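Local coordinates for protein chitinase (Paenibacillus sp. FPU-7, PDB 5GZT) that probably hydrolyses internal beta-1,4 linkages at random along chitin and chitodextrins, and carries two glycosyl hydrolase family 18 domains on one chain, at residues E869-L874 / T916-L921; E938-S943 / L962-V967; T134-L139 / K152-A157. All coordinates share one frame; numbering follows the deposited sequence.

Interaction 1 of 3, residues E869-L874 / T916-L921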
# COMPACT_ATOMS: atom_id res chain seq x y z
N GLU B 869 38.73 43.00 -5.24
CA GLU B 869 38.82 44.42 -5.45
C GLU B 869 37.43 45.00 -5.57
O GLU B 869 37.20 46.05 -5.06
CB GLU B 869 39.61 44.76 -6.75
CG GLU B 869 41.10 44.52 -6.61
CD GLU B 869 41.57 43.06 -6.90
OE1 GLU B 869 40.76 42.11 -7.15
OE2 GLU B 869 42.81 42.88 -6.87
N THR B 870 36.54 44.35 -6.26
CA THR B 870 35.17 44.93 -6.43
C THR B 870 34.40 44.87 -5.11
O THR B 870 33.61 45.78 -4.78
CB THR B 870 34.41 44.25 -7.53
OG1 THR B 870 34.41 42.84 -7.33
CG2 THR B 870 35.09 44.52 -8.89
N ARG B 871 34.63 43.82 -4.34
CA ARG B 871 33.95 43.63 -3.02
C ARG B 871 34.37 44.76 -2.07
O ARG B 871 33.55 45.42 -1.46
CB ARG B 871 34.31 42.24 -2.43
CG ARG B 871 33.73 41.15 -3.27
CD ARG B 871 33.71 39.79 -2.67
NE ARG B 871 35.00 39.15 -2.61
CZ ARG B 871 35.51 38.24 -3.46
NH1 ARG B 871 34.88 37.86 -4.50
NH2 ARG B 871 36.69 37.69 -3.19
N GLU B 872 35.67 45.00 -2.04
CA GLU B 872 36.29 46.07 -1.33
C GLU B 872 35.69 47.43 -1.68
O GLU B 872 35.26 48.20 -0.80
CB GLU B 872 37.82 46.01 -1.57
CG GLU B 872 38.62 47.17 -0.98
CD GLU B 872 38.86 46.98 0.50
OE1 GLU B 872 38.69 45.79 0.96
OE2 GLU B 872 39.23 48.00 1.16
N GLU B 873 35.62 47.70 -2.97
CA GLU B 873 35.07 48.96 -3.39
C GLU B 873 33.57 49.13 -3.02
O GLU B 873 33.15 50.19 -2.52
CB GLU B 873 35.24 49.06 -4.92
CG GLU B 873 34.81 50.40 -5.41
CD GLU B 873 34.98 50.55 -6.92
OE1 GLU B 873 35.11 49.52 -7.67
OE2 GLU B 873 34.97 51.76 -7.29
N LEU B 874 32.78 48.10 -3.23
CA LEU B 874 31.36 48.17 -2.89
C LEU B 874 31.23 48.33 -1.36
O LEU B 874 30.48 49.18 -0.86
CB LEU B 874 30.56 46.94 -3.41
CG LEU B 874 29.05 47.10 -3.08
CD1 LEU B 874 28.44 48.06 -4.05
CD2 LEU B 874 28.25 45.80 -3.10
N THR B 916 28.98 34.76 -0.37
CA THR B 916 29.57 34.41 0.92
C THR B 916 30.79 35.33 1.14
O THR B 916 31.02 35.87 2.26
CB THR B 916 29.97 32.94 0.89
OG1 THR B 916 28.78 32.16 0.68
CG2 THR B 916 30.73 32.54 2.19
N ALA B 917 31.62 35.50 0.11
CA ALA B 917 32.84 36.36 0.28
C ALA B 917 32.47 37.81 0.46
O ALA B 917 33.11 38.53 1.25
CB ALA B 917 33.85 36.14 -0.91
N LEU B 918 31.39 38.22 -0.19
CA LEU B 918 30.86 39.58 -0.04
C LEU B 918 30.40 39.89 1.40
O LEU B 918 30.76 40.89 1.97
CB LEU B 918 29.75 39.84 -1.04
CG LEU B 918 29.24 41.27 -1.04
CD1 LEU B 918 30.20 42.23 -1.70
CD2 LEU B 918 27.96 41.36 -1.81
N LEU B 919 29.61 38.99 1.95
CA LEU B 919 29.12 39.10 3.34
C LEU B 919 30.24 39.03 4.30
O LEU B 919 30.29 39.81 5.27
CB LEU B 919 28.07 38.03 3.61
CG LEU B 919 26.79 38.27 2.82
CD1 LEU B 919 25.81 37.12 2.96
CD2 LEU B 919 26.11 39.59 3.18
N LYS B 920 31.20 38.12 4.06
CA LYS B 920 32.34 38.02 4.95
C LYS B 920 33.09 39.37 5.01
O LYS B 920 33.55 39.83 6.08
CB LYS B 920 33.31 36.92 4.47
CG LYS B 920 34.58 36.81 5.26
CD LYS B 920 35.52 35.77 4.65
CE LYS B 920 36.67 35.59 5.64
NZ LYS B 920 37.37 34.40 5.10
N LEU B 921 33.28 39.96 3.84
CA LEU B 921 34.06 41.24 3.77
C LEU B 921 33.23 42.36 4.41
O LEU B 921 33.76 43.18 5.16
CB LEU B 921 34.42 41.59 2.34
CG LEU B 921 35.21 42.91 2.28
CD1 LEU B 921 36.57 42.68 2.91
CD2 LEU B 921 35.49 43.25 0.83
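The Arg871 guanidinium is a flat group lying over Ala917. Ala917 CB sits under the centre of one face, 3.6 Å below its plane. Leu918 N approaches the same group obliquely. NH1 has its polar partner outside the contact, in a hydrogen bond to Ala865 O. This bond and the methyl would help to fix the tilt of the group.

The pair joins helices 868-884 and 911-933, two neighbours in the outer helical layer of a family 18 TIM barrel. The segment axes cross at -44° and come within 9.8 Å. No hydrogen bond passes between the segments, so apolar packing carries the contact. The Arg871 chain crosses over to the second helix and bends at chi3 (-74°). Its CD lies 3.7 Å from Leu918 N, and its CG lies 4.0 Å from Leu918 CD1. Leu874 adds a more distant apolar touch to the same Leu918 methyl. Glu872 starts out pointing away, but its end comes back toward the second helix, and the Glu872 and Leu921 side chains cross at about a right angle. Glu872 OE1 forms a salt bridge with Lys925, further along the second helix.

Leu921 packs on the backbone of the first helix as well as on a side chain. With CG anti to the backbone N (chi1 180°), it reaches across: its CD2 lies 3.6 Å from Arg871 CB and 3.4 Å from Glu872 N.

Interaction 2 of 3, residues E938-S943 / L962-V967; sequences ELAIAS and LDYMSV
Ile941 and Met965 lie side by side where two adjacent parallel strands of the TIM barrel pack closely. Ile941 CG1 is 4.0 Å from Met965 CG. The same CG1 meets Leu962 CD1. Ser966 N donates to Ile941 O at 2.8 Å, with an N-H...O angle of 173°.

The other end of the contact is more polar and opens at Asp963, its one partly exposed residue. Asp963 N donates to Leu939 O at 2.8 Å, and its OD1 accepts Leu939 N on the anti side. The carboxylates of Glu938 and Asp963 are stacked; Glu938 OE2 and Asp963 OD2 are 4.5 Å apart. One water donates to both oxygens, which probably eases their repulsion. His790 also bonds Glu938 OE2, and Tyr936 bonds Asp963 OD2.

With Tyr964 CG between the backbone N and the carbonyl carbon (chi1 42°), the ring lies beside Ala940: Tyr964 CE1 is 3.5 Å from Ala940 CB. Tyr964 OH donates to Glu938 OE1 at 2.7 Å, on the syn side. A phenylalanine at Tyr964 would probably leave Glu938 OE1 without this donor, its carboxylate then held from the OE2 side by His790 and the water.

Inside the barrel, Tyr964 meets strands 765-771 and 848-854. On the outer face of the strand barrel, Leu939 and Ile941 pack on helix 911-933, and Met965 and Val967 on helix 998-1007. Strand 889-893 bonds along the far edge of 938-943.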
# COMPACT_ATOMS: atom_id res chain seq x y z
N GLU B 938 24.88 46.53 12.43
CA GLU B 938 24.28 45.27 11.99
C GLU B 938 24.57 45.07 10.54
O GLU B 938 24.70 46.04 9.75
CB GLU B 938 22.72 45.31 12.17
CG GLU B 938 22.24 45.24 13.61
CD GLU B 938 20.73 45.10 13.72
OE1 GLU B 938 20.04 45.18 12.71
OE2 GLU B 938 20.24 44.83 14.87
N LEU B 939 24.59 43.81 10.16
CA LEU B 939 24.56 43.36 8.77
C LEU B 939 23.48 42.29 8.63
O LEU B 939 23.49 41.31 9.39
CB LEU B 939 25.91 42.77 8.39
CG LEU B 939 26.06 42.22 6.97
CD1 LEU B 939 25.95 43.36 5.98
CD2 LEU B 939 27.41 41.55 6.75
N ALA B 940 22.54 42.45 7.69
CA ALA B 940 21.50 41.47 7.50
C ALA B 940 21.31 41.30 6.00
O ALA B 940 21.90 42.04 5.24
CB ALA B 940 20.21 41.97 8.13
N ILE B 941 20.54 40.30 5.61
CA ILE B 941 20.05 40.20 4.25
C ILE B 941 18.58 39.93 4.27
O ILE B 941 18.02 39.57 5.33
CB ILE B 941 20.66 39.03 3.48
CG1 ILE B 941 20.29 37.66 4.15
CG2 ILE B 941 22.15 39.16 3.52
CD1 ILE B 941 20.87 36.48 3.31
N ALA B 942 17.97 40.17 3.13
CA ALA B 942 16.65 39.61 2.82
C ALA B 942 16.86 38.44 1.95
O ALA B 942 17.68 38.52 1.06
CB ALA B 942 15.80 40.57 2.07
N SER B 943 16.11 37.36 2.17
CA SER B 943 16.29 36.09 1.50
C SER B 943 14.95 35.48 1.07
O SER B 943 13.87 35.89 1.52
CB SER B 943 17.09 35.13 2.41
OG SER B 943 16.39 34.84 3.62
N LEU B 962 25.93 37.46 9.81
CA LEU B 962 24.67 38.13 9.79
C LEU B 962 24.03 38.27 11.15
O LEU B 962 24.09 37.35 11.97
CB LEU B 962 23.66 37.39 8.90
CG LEU B 962 24.16 37.35 7.41
CD1 LEU B 962 23.15 36.56 6.60
CD2 LEU B 962 24.34 38.71 6.82
N ASP B 963 23.41 39.40 11.44
CA ASP B 963 22.57 39.50 12.60
C ASP B 963 21.29 38.67 12.43
O ASP B 963 20.83 38.07 13.36
CB ASP B 963 22.25 40.96 12.89
CG ASP B 963 23.46 41.70 13.38
OD1 ASP B 963 24.29 42.06 12.55
OD2 ASP B 963 23.64 41.84 14.60
N TYR B 964 20.73 38.63 11.24
CA TYR B 964 19.57 37.80 10.95
C TYR B 964 19.41 37.82 9.43
O TYR B 964 20.03 38.70 8.72
CB TYR B 964 18.27 38.34 11.68
CG TYR B 964 18.17 39.86 11.61
CD1 TYR B 964 17.56 40.47 10.56
CD2 TYR B 964 18.74 40.66 12.54
CE1 TYR B 964 17.57 41.85 10.42
CE2 TYR B 964 18.66 42.04 12.44
CZ TYR B 964 18.10 42.63 11.39
OH TYR B 964 18.07 44.03 11.21
N MET B 965 18.55 36.93 8.95
CA MET B 965 18.04 36.88 7.56
C MET B 965 16.57 37.22 7.64
O MET B 965 15.87 36.54 8.40
CB MET B 965 18.18 35.47 6.98
CG MET B 965 19.61 34.98 7.04
SD MET B 965 19.61 33.31 6.39
CE MET B 965 21.33 32.93 6.63
N SER B 966 16.09 38.23 6.91
CA SER B 966 14.68 38.57 6.84
C SER B 966 14.10 37.72 5.74
O SER B 966 14.38 37.98 4.54
CB SER B 966 14.49 40.07 6.58
OG SER B 966 14.91 40.86 7.70
N VAL B 967 13.45 36.58 6.10
CA VAL B 967 13.06 35.63 5.10
C VAL B 967 11.68 36.07 4.56
O VAL B 967 10.70 36.33 5.33
CB VAL B 967 12.96 34.18 5.63
CG1 VAL B 967 12.71 33.16 4.49
CG2 VAL B 967 14.22 33.84 6.38
O HOH W 1 21.12 42.68 16.03

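Interaction 3 of 3, residues T134-L139 / K152-A157; sequences TAVVNL and KTEGIA
Thr134 overlaps the Glu154 side chain on one face of the sheet; the two cross obliquely, and Thr134 CG2 is 3.7 Å from Glu154 OE1. The two residues sit on successive coils of a parallel beta-helix, in which strand 131-137 is followed in the stack by strand 152-154. Thr134 also meets Lys152, its direct neighbour across the strands. With chi1 at -59°, OG1 stands beside the backbone N, and CG2 is anti to that N. The lysine chain bends at chi3 (-72°) and again at chi4, which brings NZ to Thr134 OG1, a hydrogen bond of 2.9 Å donated by NZ. Glu154 OE1 reaches a little further along the same face, to the Val136 methyl CG2.

The backbones form a regular parallel ladder. Ala135 N donates to Lys152 O, and Glu154 N to Ala135 O at 2.7 Å. Val137 N donates to Glu154 O, coming from above the carbonyl plane (38° out of it). On its other side, strand 131-137 is bonded to strand 114-120, so it is an inner strand of this sheet. Strand 152-154 ends this face of the helix within the chain.

Past Glu154, segment 152-157 leaves the strand at Gly155, which has a positive phi. A CB there would collide with Val137 O. The segments still touch beyond this point. Ile156 CG2 lies 3.5 Å from Leu139 N, at the exposed end of the contact. Ala157 is buried: its CB is 4.0 Å from Val137 CG1, and its N donates to Val137 O at 3.0 Å.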
# COMPACT_ATOMS: atom_id res chain seq x y z
N THR B 134 -3.54 -48.00 -11.79
CA THR B 134 -2.75 -48.15 -10.52
C THR B 134 -2.66 -49.60 -10.11
O THR B 134 -3.72 -50.25 -10.08
CB THR B 134 -3.38 -47.33 -9.40
OG1 THR B 134 -3.39 -45.99 -9.82
CG2 THR B 134 -2.55 -47.38 -8.01
N ALA B 135 -1.43 -50.14 -9.95
CA ALA B 135 -1.23 -51.50 -9.50
C ALA B 135 -0.96 -51.37 -7.97
O ALA B 135 -0.00 -50.70 -7.58
CB ALA B 135 -0.03 -52.16 -10.17
N VAL B 136 -1.78 -52.04 -7.17
CA VAL B 136 -1.67 -52.08 -5.68
C VAL B 136 -1.09 -53.44 -5.39
O VAL B 136 -1.72 -54.49 -5.59
CB VAL B 136 -3.00 -51.88 -5.02
CG1 VAL B 136 -2.85 -51.96 -3.46
CG2 VAL B 136 -3.57 -50.52 -5.38
N VAL B 137 0.18 -53.44 -5.11
CA VAL B 137 0.95 -54.68 -4.94
C VAL B 137 1.14 -54.88 -3.40
O VAL B 137 2.03 -54.32 -2.76
CB VAL B 137 2.29 -54.57 -5.60
CG1 VAL B 137 2.95 -55.93 -5.62
CG2 VAL B 137 2.15 -53.98 -7.02
N ASN B 138 0.23 -55.64 -2.82
CA ASN B 138 0.36 -56.03 -1.41
C ASN B 138 1.40 -57.06 -1.27
O ASN B 138 1.98 -57.52 -2.26
CB ASN B 138 -1.00 -56.49 -0.88
CG ASN B 138 -2.03 -55.39 -0.87
OD1 ASN B 138 -1.79 -54.17 -0.64
ND2 ASN B 138 -3.25 -55.83 -1.05
N LEU B 139 1.72 -57.46 -0.02
CA LEU B 139 2.83 -58.35 0.20
C LEU B 139 2.74 -59.59 -0.61
O LEU B 139 3.76 -60.09 -1.10
CB LEU B 139 2.88 -58.73 1.68
CG LEU B 139 3.95 -59.68 2.16
CD1 LEU B 139 5.30 -59.03 1.91
CD2 LEU B 139 3.67 -59.89 3.67
N LYS B 152 0.67 -46.10 -12.43
CA LYS B 152 1.30 -45.94 -11.08
C LYS B 152 1.25 -47.27 -10.30
O LYS B 152 0.35 -48.09 -10.53
CB LYS B 152 0.59 -44.91 -10.23
CG LYS B 152 0.49 -43.52 -10.85
CD LYS B 152 -0.39 -42.62 -9.99
CE LYS B 152 -1.87 -42.97 -10.07
NZ LYS B 152 -2.45 -43.48 -8.77
N THR B 153 2.23 -47.47 -9.43
CA THR B 153 2.27 -48.67 -8.55
C THR B 153 2.28 -48.18 -7.10
O THR B 153 3.03 -47.24 -6.75
CB THR B 153 3.51 -49.54 -8.73
OG1 THR B 153 4.63 -48.81 -8.23
CG2 THR B 153 3.72 -49.89 -10.13
N GLU B 154 1.43 -48.79 -6.28
CA GLU B 154 1.39 -48.54 -4.85
C GLU B 154 1.55 -49.90 -4.09
O GLU B 154 1.69 -50.96 -4.70
CB GLU B 154 0.06 -47.94 -4.48
CG GLU B 154 -0.10 -46.51 -4.93
CD GLU B 154 -1.52 -45.99 -4.75
OE1 GLU B 154 -2.44 -46.76 -4.40
OE2 GLU B 154 -1.70 -44.78 -4.95
N GLY B 155 1.54 -49.83 -2.76
CA GLY B 155 1.47 -51.00 -1.88
C GLY B 155 2.81 -51.38 -1.41
O GLY B 155 3.80 -50.93 -1.97
N ILE B 156 2.88 -52.22 -0.37
CA ILE B 156 4.14 -52.51 0.30
C ILE B 156 5.17 -53.20 -0.55
O ILE B 156 6.39 -53.08 -0.30
CB ILE B 156 3.84 -53.35 1.60
CG1 ILE B 156 4.97 -53.23 2.60
CG2 ILE B 156 3.59 -54.83 1.30
CD1 ILE B 156 4.65 -53.95 3.92
N ALA B 157 4.76 -53.99 -1.54
CA ALA B 157 5.73 -54.73 -2.34
C ALA B 157 5.95 -54.09 -3.79
O ALA B 157 6.43 -54.79 -4.73
CB ALA B 157 5.32 -56.19 -2.44

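Overall arrangement
Interactions 1 and 2 belong to one family 18 TIM barrel. Helix 911-933, in interaction 1, leads along the chain into strand 938-943, in interaction 2. They touch through Leu919, whose CD2 lies 4.0 Å from Ile941 CG2. Interaction 2 is a buried strand pair of the barrel wall, held by backbone bonds, with a tyrosine and carboxylates at one end. Interaction 1 is a partly buried pair of helices from the layer outside it, where apolar contact and a flat guanidinium do the work. Interaction 3 stands apart, about 94 Å from interaction 2 between centres. It is also a parallel strand pair, but at a beta-helix edge, with exposed charged side chains.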